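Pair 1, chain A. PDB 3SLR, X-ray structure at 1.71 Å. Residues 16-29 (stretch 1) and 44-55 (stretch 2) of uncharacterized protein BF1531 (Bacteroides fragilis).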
# COMPACT_ATOMS: atom_id res chain seq x y z
N ASP A 16 20.50 15.92 -5.24
CA ASP A 16 20.90 15.98 -6.64
C ASP A 16 20.13 14.95 -7.46
O ASP A 16 20.19 13.75 -7.19
CB ASP A 16 22.41 15.75 -6.80
CG ASP A 16 23.17 17.05 -6.99
OD1 ASP A 16 22.84 18.04 -6.30
OD2 ASP A 16 24.09 17.09 -7.84
N THR A 17 19.43 15.44 -8.47
CA THR A 17 18.46 14.63 -9.18
C THR A 17 18.94 14.21 -10.57
O THR A 17 18.20 13.55 -11.32
CB THR A 17 17.12 15.39 -9.30
OG1 THR A 17 16.05 14.46 -9.47
CG2 THR A 17 17.16 16.37 -10.47
N VAL A 18 20.17 14.58 -10.92
CA VAL A 18 20.70 14.36 -12.27
C VAL A 18 20.58 12.92 -12.76
O VAL A 18 20.11 12.68 -13.88
CB VAL A 18 22.17 14.83 -12.40
CG1 VAL A 18 22.94 14.59 -11.11
CG2 VAL A 18 22.85 14.14 -13.58
N SER A 19 21.01 11.97 -11.94
CA SER A 19 21.02 10.57 -12.36
C SER A 19 19.63 10.01 -12.69
O SER A 19 19.48 9.23 -13.63
CB SER A 19 21.71 9.70 -11.30
OG SER A 19 21.60 10.28 -10.01
N LEU A 20 18.63 10.42 -11.92
CA LEU A 20 17.32 9.77 -11.93
C LEU A 20 16.47 10.02 -13.18
O LEU A 20 16.47 11.12 -13.74
CB LEU A 20 16.52 10.22 -10.70
CG LEU A 20 16.90 9.70 -9.31
CD1 LEU A 20 18.40 9.58 -9.12
CD2 LEU A 20 16.29 10.58 -8.22
N PRO A 21 15.70 9.00 -13.60
CA PRO A 21 14.70 9.11 -14.67
C PRO A 21 13.61 10.10 -14.28
O PRO A 21 13.12 10.05 -13.14
CB PRO A 21 14.09 7.71 -14.73
CG PRO A 21 15.01 6.83 -13.96
CD PRO A 21 15.65 7.69 -12.94
N LYS A 22 13.21 10.95 -15.21
CA LYS A 22 12.24 12.01 -14.93
C LYS A 22 10.79 11.58 -15.16
O LYS A 22 10.49 10.89 -16.14
CB LYS A 22 12.57 13.24 -15.79
CG LYS A 22 12.24 14.57 -15.13
CD LYS A 22 11.01 15.25 -15.75
CE LYS A 22 11.25 15.68 -17.19
NZ LYS A 22 10.38 14.93 -18.16
N LEU A 23 9.89 11.98 -14.27
CA LEU A 23 8.46 11.73 -14.46
C LEU A 23 7.71 13.03 -14.18
O LEU A 23 8.01 13.73 -13.22
CB LEU A 23 7.95 10.64 -13.50
CG LEU A 23 8.43 9.21 -13.72
CD1 LEU A 23 7.94 8.32 -12.59
CD2 LEU A 23 7.91 8.72 -15.06
N LYS A 24 6.75 13.35 -15.04
CA LYS A 24 5.94 14.54 -14.83
C LYS A 24 4.65 14.15 -14.13
O LYS A 24 3.86 13.37 -14.66
CB LYS A 24 5.64 15.23 -16.17
CG LYS A 24 6.88 15.87 -16.79
CD LYS A 24 6.77 15.98 -18.30
CE LYS A 24 5.72 16.95 -18.72
NZ LYS A 24 5.58 16.99 -20.21
N VAL A 25 4.45 14.69 -12.93
CA VAL A 25 3.30 14.36 -12.09
C VAL A 25 2.47 15.61 -11.82
O VAL A 25 2.96 16.60 -11.29
CB VAL A 25 3.76 13.77 -10.74
CG1 VAL A 25 2.55 13.48 -9.83
CG2 VAL A 25 4.59 12.51 -10.96
N ALA A 26 1.20 15.57 -12.22
CA ALA A 26 0.26 16.64 -11.88
C ALA A 26 -0.53 16.25 -10.62
O ALA A 26 -0.94 15.10 -10.46
CB ALA A 26 -0.70 16.90 -13.03
N LEU A 27 -0.72 17.21 -9.72
CA LEU A 27 -1.51 16.97 -8.52
C LEU A 27 -2.59 18.05 -8.42
O LEU A 27 -2.29 19.24 -8.45
CB LEU A 27 -0.62 17.02 -7.29
CG LEU A 27 -1.31 16.98 -5.93
CD1 LEU A 27 -2.03 15.64 -5.71
CD2 LEU A 27 -0.28 17.24 -4.83
N LEU A 28 -3.84 17.61 -8.32
CA LEU A 28 -4.97 18.53 -8.22
C LEU A 28 -5.89 18.08 -7.09
O LEU A 28 -6.32 16.92 -7.07
CB LEU A 28 -5.75 18.57 -9.54
CG LEU A 28 -4.95 18.79 -10.83
CD1 LEU A 28 -4.44 17.46 -11.38
CD2 LEU A 28 -5.81 19.46 -11.88
N GLY A 29 -6.21 18.98 -6.17
CA GLY A 29 -7.03 18.61 -5.03
C GLY A 29 -8.01 19.69 -4.62
O GLY A 29 -7.89 20.83 -5.07
N GLY A 44 9.19 10.23 -4.17
CA GLY A 44 9.56 9.75 -5.49
C GLY A 44 11.07 9.75 -5.68
O GLY A 44 11.64 8.81 -6.23
N ILE A 45 11.72 10.80 -5.19
CA ILE A 45 13.18 10.90 -5.29
C ILE A 45 13.85 9.77 -4.52
O ILE A 45 14.81 9.16 -4.99
CB ILE A 45 13.67 12.27 -4.80
CG1 ILE A 45 13.20 13.37 -5.76
CG2 ILE A 45 15.18 12.29 -4.64
CD1 ILE A 45 13.50 14.76 -5.28
N LEU A 46 13.34 9.49 -3.33
CA LEU A 46 13.85 8.39 -2.52
C LEU A 46 13.56 7.04 -3.16
O LEU A 46 14.17 6.03 -2.79
CB LEU A 46 13.28 8.45 -1.11
CG LEU A 46 13.80 9.64 -0.29
CD1 LEU A 46 13.03 9.72 1.02
CD2 LEU A 46 15.29 9.52 -0.02
N ARG A 47 12.65 7.01 -4.13
CA ARG A 47 12.35 5.79 -4.88
C ARG A 47 13.04 5.83 -6.26
O ARG A 47 12.70 5.07 -7.17
CB ARG A 47 10.84 5.61 -5.06
CG ARG A 47 10.33 4.17 -5.03
CD ARG A 47 10.36 3.58 -3.63
NE ARG A 47 9.40 4.22 -2.72
CZ ARG A 47 8.12 3.89 -2.62
NH1 ARG A 47 7.61 2.93 -3.38
NH2 ARG A 47 7.34 4.54 -1.75
N ASN A 48 13.99 6.75 -6.40
CA ASN A 48 14.83 6.85 -7.60
C ASN A 48 14.14 7.44 -8.83
O ASN A 48 14.47 7.09 -9.97
CB ASN A 48 15.47 5.50 -7.93
CG ASN A 48 16.29 4.94 -6.78
OD1 ASN A 48 17.04 5.68 -6.13
ND2 ASN A 48 16.14 3.65 -6.51
N TYR A 49 13.20 8.35 -8.60
CA TYR A 49 12.57 9.08 -9.70
C TYR A 49 12.77 10.58 -9.52
O TYR A 49 12.59 11.11 -8.42
CB TYR A 49 11.08 8.77 -9.79
CG TYR A 49 10.79 7.30 -10.01
CD1 TYR A 49 11.06 6.70 -11.24
CD2 TYR A 49 10.24 6.52 -9.00
CE1 TYR A 49 10.81 5.37 -11.45
CE2 TYR A 49 9.98 5.18 -9.20
CZ TYR A 49 10.26 4.61 -10.43
OH TYR A 49 10.00 3.27 -10.64
N ASN A 50 13.16 11.25 -10.59
CA ASN A 50 13.19 12.70 -10.60
C ASN A 50 11.80 13.22 -10.92
O ASN A 50 11.41 13.30 -12.08
CB ASN A 50 14.20 13.22 -11.62
CG ASN A 50 14.33 14.73 -11.61
OD1 ASN A 50 15.01 15.31 -12.46
ND2 ASN A 50 13.69 15.37 -10.64
N ILE A 51 11.03 13.52 -9.88
CA ILE A 51 9.65 13.94 -10.04
C ILE A 51 9.51 15.43 -10.32
O ILE A 51 9.88 16.26 -9.49
CB ILE A 51 8.83 13.64 -8.78
CG1 ILE A 51 8.91 12.14 -8.46
CG2 ILE A 51 7.39 14.15 -8.93
CD1 ILE A 51 8.31 11.27 -9.53
N GLU A 52 8.99 15.78 -11.49
CA GLU A 52 8.63 17.16 -11.77
C GLU A 52 7.16 17.31 -11.41
O GLU A 52 6.28 16.79 -12.10
CB GLU A 52 8.86 17.53 -13.25
CG GLU A 52 8.49 18.98 -13.56
CD GLU A 52 8.61 19.34 -15.04
OE1 GLU A 52 8.16 20.45 -15.43
OE2 GLU A 52 9.15 18.52 -15.82
N LEU A 53 6.90 18.02 -10.32
CA LEU A 53 5.54 18.06 -9.78
C LEU A 53 4.83 19.38 -10.03
O LEU A 53 5.22 20.42 -9.50
CB LEU A 53 5.56 17.73 -8.30
CG LEU A 53 4.22 17.22 -7.75
CD1 LEU A 53 4.45 16.13 -6.73
CD2 LEU A 53 3.41 18.38 -7.17
N TRP A 54 3.79 19.34 -10.87
CA TRP A 54 2.93 20.50 -11.10
C TRP A 54 1.70 20.41 -10.20
O TRP A 54 1.03 19.38 -10.15
CB TRP A 54 2.50 20.59 -12.56
CG TRP A 54 1.55 21.72 -12.84
CD1 TRP A 54 1.88 23.02 -13.12
CD2 TRP A 54 0.11 21.65 -12.87
NE1 TRP A 54 0.74 23.76 -13.32
CE2 TRP A 54 -0.36 22.95 -13.17
CE3 TRP A 54 -0.82 20.63 -12.67
CZ2 TRP A 54 -1.72 23.24 -13.28
CZ3 TRP A 54 -2.17 20.92 -12.78
CH2 TRP A 54 -2.61 22.22 -13.08
N GLU A 55 1.41 21.49 -9.49
CA GLU A 55 0.29 21.56 -8.56
C GLU A 55 -0.72 22.53 -9.12
O GLU A 55 -0.38 23.68 -9.44
CB GLU A 55 0.79 22.12 -7.24
CG GLU A 55 0.51 21.32 -6.01
CD GLU A 55 0.89 22.09 -4.75
OE1 GLU A 55 0.01 22.32 -3.91
OE2 GLU A 55 2.08 22.48 -4.63

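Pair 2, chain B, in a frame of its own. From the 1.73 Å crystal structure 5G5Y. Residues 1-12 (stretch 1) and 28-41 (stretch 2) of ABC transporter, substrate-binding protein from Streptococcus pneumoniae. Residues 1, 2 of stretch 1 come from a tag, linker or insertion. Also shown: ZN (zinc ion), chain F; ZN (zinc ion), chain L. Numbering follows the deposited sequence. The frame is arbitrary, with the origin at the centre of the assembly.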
# COMPACT_ATOMS: atom_id res chain seq x y z
N GLY B 1 -38.38 18.94 6.27
CA GLY B 1 -37.66 17.63 6.04
C GLY B 1 -36.33 17.90 5.34
O GLY B 1 -36.11 19.03 4.88
N PRO B 2 -35.47 16.88 5.20
CA PRO B 2 -34.11 17.07 4.65
C PRO B 2 -34.02 17.42 3.14
O PRO B 2 -34.92 17.10 2.35
CB PRO B 2 -33.44 15.71 4.90
CG PRO B 2 -34.57 14.74 4.85
CD PRO B 2 -35.76 15.45 5.46
N LYS B 3 -32.93 18.10 2.76
CA LYS B 3 -32.56 18.30 1.34
C LYS B 3 -32.10 16.94 0.79
O LYS B 3 -31.88 16.02 1.58
CB LYS B 3 -31.42 19.29 1.25
N THR B 4 -31.97 16.79 -0.52
CA THR B 4 -31.67 15.48 -1.08
C THR B 4 -30.53 15.50 -2.08
O THR B 4 -30.38 16.45 -2.84
CB THR B 4 -32.88 14.89 -1.82
OG1 THR B 4 -33.21 15.75 -2.91
CG2 THR B 4 -34.03 14.78 -0.91
N LEU B 5 -29.75 14.42 -2.13
CA LEU B 5 -28.77 14.28 -3.20
C LEU B 5 -28.74 12.81 -3.63
O LEU B 5 -28.97 11.91 -2.83
CB LEU B 5 -27.39 14.68 -2.70
CG LEU B 5 -27.13 16.13 -2.32
CD1 LEU B 5 -25.83 16.25 -1.58
CD2 LEU B 5 -27.15 17.02 -3.57
N LYS B 6 -28.42 12.58 -4.88
CA LYS B 6 -28.30 11.21 -5.40
C LYS B 6 -26.82 10.87 -5.60
O LYS B 6 -26.16 11.51 -6.41
CB LYS B 6 -28.98 11.04 -6.76
CG LYS B 6 -30.49 11.13 -6.72
CD LYS B 6 -31.11 11.08 -8.11
CE LYS B 6 -30.81 9.79 -8.90
NZ LYS B 6 -31.21 8.52 -8.21
N PHE B 7 -26.35 9.86 -4.88
CA PHE B 7 -24.96 9.42 -4.96
C PHE B 7 -24.91 7.98 -5.45
O PHE B 7 -25.60 7.12 -4.90
CB PHE B 7 -24.28 9.43 -3.58
CG PHE B 7 -24.01 10.80 -3.00
CD1 PHE B 7 -24.08 11.97 -3.75
CD2 PHE B 7 -23.54 10.91 -1.69
CE1 PHE B 7 -23.80 13.21 -3.19
CE2 PHE B 7 -23.28 12.14 -1.12
CZ PHE B 7 -23.39 13.30 -1.89
N MET B 8 -24.03 7.71 -6.43
CA MET B 8 -23.63 6.33 -6.74
C MET B 8 -22.54 5.95 -5.74
O MET B 8 -21.71 6.80 -5.37
CB MET B 8 -23.09 6.23 -8.15
CG MET B 8 -22.74 4.81 -8.62
SD MET B 8 -21.68 4.83 -10.07
CE MET B 8 -22.59 5.80 -11.23
N THR B 9 -22.55 4.71 -5.28
CA THR B 9 -21.52 4.24 -4.36
C THR B 9 -21.14 2.79 -4.60
O THR B 9 -21.83 2.07 -5.31
CB THR B 9 -21.95 4.48 -2.88
OG1 THR B 9 -20.83 4.29 -2.01
CG2 THR B 9 -23.10 3.58 -2.45
N ALA B 10 -20.03 2.41 -3.99
CA ALA B 10 -19.53 1.06 -3.98
C ALA B 10 -19.49 0.59 -2.52
O ALA B 10 -19.03 1.30 -1.61
CB ALA B 10 -18.12 1.03 -4.58
N SER B 11 -19.95 -0.61 -2.28
CA SER B 11 -19.88 -1.19 -0.93
C SER B 11 -19.70 -2.69 -1.00
O SER B 11 -19.89 -3.30 -2.04
CB SER B 11 -21.13 -0.85 -0.11
OG SER B 11 -22.31 -1.44 -0.66
N SER B 12 -19.35 -3.25 0.12
CA SER B 12 -19.17 -4.71 0.24
C SER B 12 -20.54 -5.43 0.12
O SER B 12 -21.54 -4.92 0.64
CB SER B 12 -18.54 -5.06 1.60
OG SER B 12 -18.73 -6.42 1.95
N LEU B 28 -25.31 10.48 10.35
CA LEU B 28 -24.95 11.55 9.45
C LEU B 28 -26.13 12.35 8.91
O LEU B 28 -26.05 13.57 8.85
CB LEU B 28 -24.15 11.03 8.28
CG LEU B 28 -23.52 12.09 7.40
CD1 LEU B 28 -22.31 12.75 8.15
CD2 LEU B 28 -23.10 11.43 6.11
N GLU B 29 -27.20 11.67 8.49
CA GLU B 29 -28.36 12.38 7.98
C GLU B 29 -28.96 13.27 9.05
O GLU B 29 -29.40 14.36 8.74
CB GLU B 29 -29.42 11.43 7.41
CG GLU B 29 -30.65 12.15 6.91
CD GLU B 29 -31.60 11.28 6.13
OE1 GLU B 29 -31.21 10.17 5.67
OE2 GLU B 29 -32.76 11.77 5.96
N LYS B 30 -28.99 12.82 10.30
CA LYS B 30 -29.51 13.66 11.38
C LYS B 30 -28.68 14.92 11.52
O LYS B 30 -29.23 15.99 11.78
CB LYS B 30 -29.53 12.93 12.72
CG LYS B 30 -30.70 12.00 12.90
CD LYS B 30 -30.48 11.13 14.13
CE LYS B 30 -31.75 10.40 14.57
NZ LYS B 30 -32.16 9.40 13.56
N GLU B 31 -27.37 14.79 11.36
CA GLU B 31 -26.45 15.90 11.55
C GLU B 31 -26.41 16.82 10.36
O GLU B 31 -26.34 18.01 10.56
CB GLU B 31 -25.03 15.43 11.87
CG GLU B 31 -24.89 14.90 13.28
CD GLU B 31 -23.55 14.22 13.52
OE1 GLU B 31 -22.56 14.55 12.82
OE2 GLU B 31 -23.50 13.31 14.37
N THR B 32 -26.42 16.29 9.15
CA THR B 32 -26.30 17.12 7.95
C THR B 32 -27.65 17.72 7.45
O THR B 32 -27.65 18.72 6.72
CB THR B 32 -25.68 16.35 6.78
OG1 THR B 32 -26.57 15.30 6.37
CG2 THR B 32 -24.28 15.80 7.17
N GLY B 33 -28.76 17.07 7.78
CA GLY B 33 -30.05 17.42 7.18
C GLY B 33 -30.16 17.05 5.72
O GLY B 33 -31.00 17.60 5.03
N VAL B 34 -29.33 16.10 5.24
CA VAL B 34 -29.35 15.72 3.86
C VAL B 34 -29.65 14.22 3.73
O VAL B 34 -28.99 13.39 4.33
CB VAL B 34 -28.01 16.04 3.13
CG1 VAL B 34 -28.12 15.68 1.66
CG2 VAL B 34 -27.63 17.52 3.28
N HIS B 35 -30.66 13.90 2.94
CA HIS B 35 -31.02 12.51 2.66
C HIS B 35 -30.31 12.11 1.38
O HIS B 35 -30.49 12.77 0.38
CB HIS B 35 -32.52 12.36 2.44
CG HIS B 35 -32.91 10.97 2.08
ND1 HIS B 35 -33.13 10.01 3.04
CD2 HIS B 35 -32.99 10.34 0.89
CE1 HIS B 35 -33.37 8.85 2.45
NE2 HIS B 35 -33.30 9.03 1.15
N ILE B 36 -29.47 11.09 1.44
CA ILE B 36 -28.82 10.54 0.26
C ILE B 36 -29.65 9.41 -0.31
O ILE B 36 -29.98 8.45 0.40
CB ILE B 36 -27.40 10.02 0.55
CG1 ILE B 36 -26.56 11.12 1.24
CG2 ILE B 36 -26.72 9.59 -0.76
CD1 ILE B 36 -26.43 12.40 0.43
N ASP B 37 -29.98 9.54 -1.58
CA ASP B 37 -30.59 8.49 -2.33
C ASP B 37 -29.47 7.73 -3.04
O ASP B 37 -28.90 8.22 -4.02
CB ASP B 37 -31.60 9.02 -3.34
CG ASP B 37 -32.30 7.88 -4.07
OD1 ASP B 37 -32.33 6.78 -3.50
OD2 ASP B 37 -32.84 8.08 -5.15
N TRP B 38 -29.17 6.54 -2.54
CA TRP B 38 -27.99 5.80 -3.01
C TRP B 38 -28.28 4.91 -4.19
O TRP B 38 -29.32 4.22 -4.21
CB TRP B 38 -27.39 4.92 -1.92
CG TRP B 38 -26.97 5.64 -0.71
CD1 TRP B 38 -27.72 5.86 0.41
CD2 TRP B 38 -25.71 6.29 -0.48
NE1 TRP B 38 -27.01 6.58 1.31
CE2 TRP B 38 -25.77 6.85 0.80
CE3 TRP B 38 -24.53 6.43 -1.23
CZ2 TRP B 38 -24.69 7.59 1.36
CZ3 TRP B 38 -23.46 7.17 -0.67
CH2 TRP B 38 -23.55 7.71 0.61
N THR B 39 -27.32 4.87 -5.13
CA THR B 39 -27.25 3.82 -6.15
C THR B 39 -26.06 3.01 -5.73
O THR B 39 -24.91 3.45 -5.93
CB THR B 39 -27.08 4.40 -7.57
OG1 THR B 39 -28.22 5.18 -7.91
CG2 THR B 39 -26.94 3.29 -8.63
N ASN B 40 -26.31 1.85 -5.12
CA ASN B 40 -25.28 1.10 -4.47
C ASN B 40 -24.90 -0.15 -5.25
O ASN B 40 -25.67 -1.12 -5.27
CB ASN B 40 -25.77 0.71 -3.08
CG ASN B 40 -24.75 -0.03 -2.25
OD1 ASN B 40 -23.54 0.08 -2.48
ND2 ASN B 40 -25.22 -0.76 -1.27
N TYR B 41 -23.71 -0.13 -5.87
CA TYR B 41 -23.20 -1.29 -6.60
C TYR B 41 -22.24 -2.10 -5.76
O TYR B 41 -21.19 -1.60 -5.35
CB TYR B 41 -22.57 -0.85 -7.91
CG TYR B 41 -23.50 -0.15 -8.85
CD1 TYR B 41 -24.80 -0.65 -9.13
CD2 TYR B 41 -23.09 0.99 -9.53
CE1 TYR B 41 -25.63 -0.00 -10.02
CE2 TYR B 41 -23.91 1.66 -10.42
CZ TYR B 41 -25.18 1.16 -10.68
OH TYR B 41 -25.98 1.84 -11.59
ZN ZN F . -33.85 10.41 4.94
ZN ZN L . -33.15 5.03 -4.27
O HOH W 1 -34.08 8.67 -7.42
O HOH W 2 -29.59 6.97 -6.51
O HOH W 3 -18.56 -2.61 -5.15
O HOH W 4 -34.66 5.89 -5.52
O HOH W 5 -31.91 3.53 -2.93
O HOH W 6 -31.95 5.02 -6.13
O HOH W 7 -33.88 3.04 -5.45
O HOH W 8 -34.52 4.49 -2.46

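Superposing pair 2 on pair 1 through N, CA and C of 14 central residues gives an RMSD of 0.5 Å. In each, two parallel strands lie side by side, with axes approaching to 4.7 Å at a crossing angle of -24° in pair 1 and to 4.6 Å at -26° in pair 2. The buried areas, 965 and 952 Å², are nearly equal.

The backbone ladder accounts for the common register. In pair 1, A:Glu52 N donates to A:Leu23 O (2.9 Å) and A:Val25 N to A:Glu52 O (2.9 Å); at the matched positions B:Asp37 N donates to B:Leu5 O (2.9 Å) and B:Phe7 N to B:Asp37 O (3.2 Å). A:Glu52 thus bonds to the residues flanking its register partner A:Lys24, and B:Asp37 to those flanking B:Lys6, which is the parallel pattern. A:Asn50 N to A:Pro21 O and B:His35 N to B:Lys3 O are both 2.8 Å, but only pair 2 has a rung before it, a weak bond from B:Lys3 N to B:Gly33 O (3.0 Å); the matched A:Pro21 has no N-H to give.

One face carries A:Leu23, A:Val25, A:Leu27, A:Ile51, A:Leu53 and A:Glu55, matched by B:Leu5, B:Phe7, B:Thr9, B:Ile36, B:Trp38 and B:Asn40. Its closest match is the leucine-isoleucine pair: side-chain centres differ by 0.7 Å for A:Leu23 and B:Leu5 and by 0.8 Å for A:Ile51 and B:Ile36, and all four have chi1 in m. Next to it, A:Leu23 CD1 lies 3.8 Å from A:Tyr49 CD1, whereas B:Leu5 CD1 meets the smaller matched residue at B:Val34 CG1 (4.0 Å).

Further along, the solutions diverge. A:Val25 CG2 packs on A:Ile51 CG2 (3.8 Å), an aliphatic contact. At the matched position, B:Ile36 CD1 sits over the face of the B:Phe7 ring, which also turns its edge toward the face of B:Trp38, offset, with planes at 72°. A:Leu53, matched to B:Trp38, instead makes looser aliphatic contacts, its CD2 4.3 Å from A:Leu27 CB. B:Trp38 CE3 reaches B:Thr9 CG2 (3.4 Å). At the last match, A:Leu27 CD2 is 4.3 Å from A:Glu55 CG, while B:Thr9 CG2 approaches B:Asn40 OD1 (3.5 Å).

On the other face, A:Trp54 presents its ring edge to A:Ala26 CB, 3.7 Å from A:Trp54 CE3, so a large residue fills the space beside a small one. The size order reverses at B:Met8 and B:Thr39. A:Lys24 CG is 3.6 Å from A:Glu52 OE2, but A:Lys24 NZ is hydrogen-bonded elsewhere in the structure; B:Lys6 NZ forms a salt bridge with B:Asp37 OD2 at 3.5 Å, a weak hydrogen bond that water 1 also bridges. Before the strands, A:Leu20 CB is 3.5 Å from A:Asn50 N, while the matched B:Pro2, from an expression tag, has CB 3.1 Å from B:Gly33 O. B:His35, matched to A:Asn50, binds the chain F zinc ion through ND1.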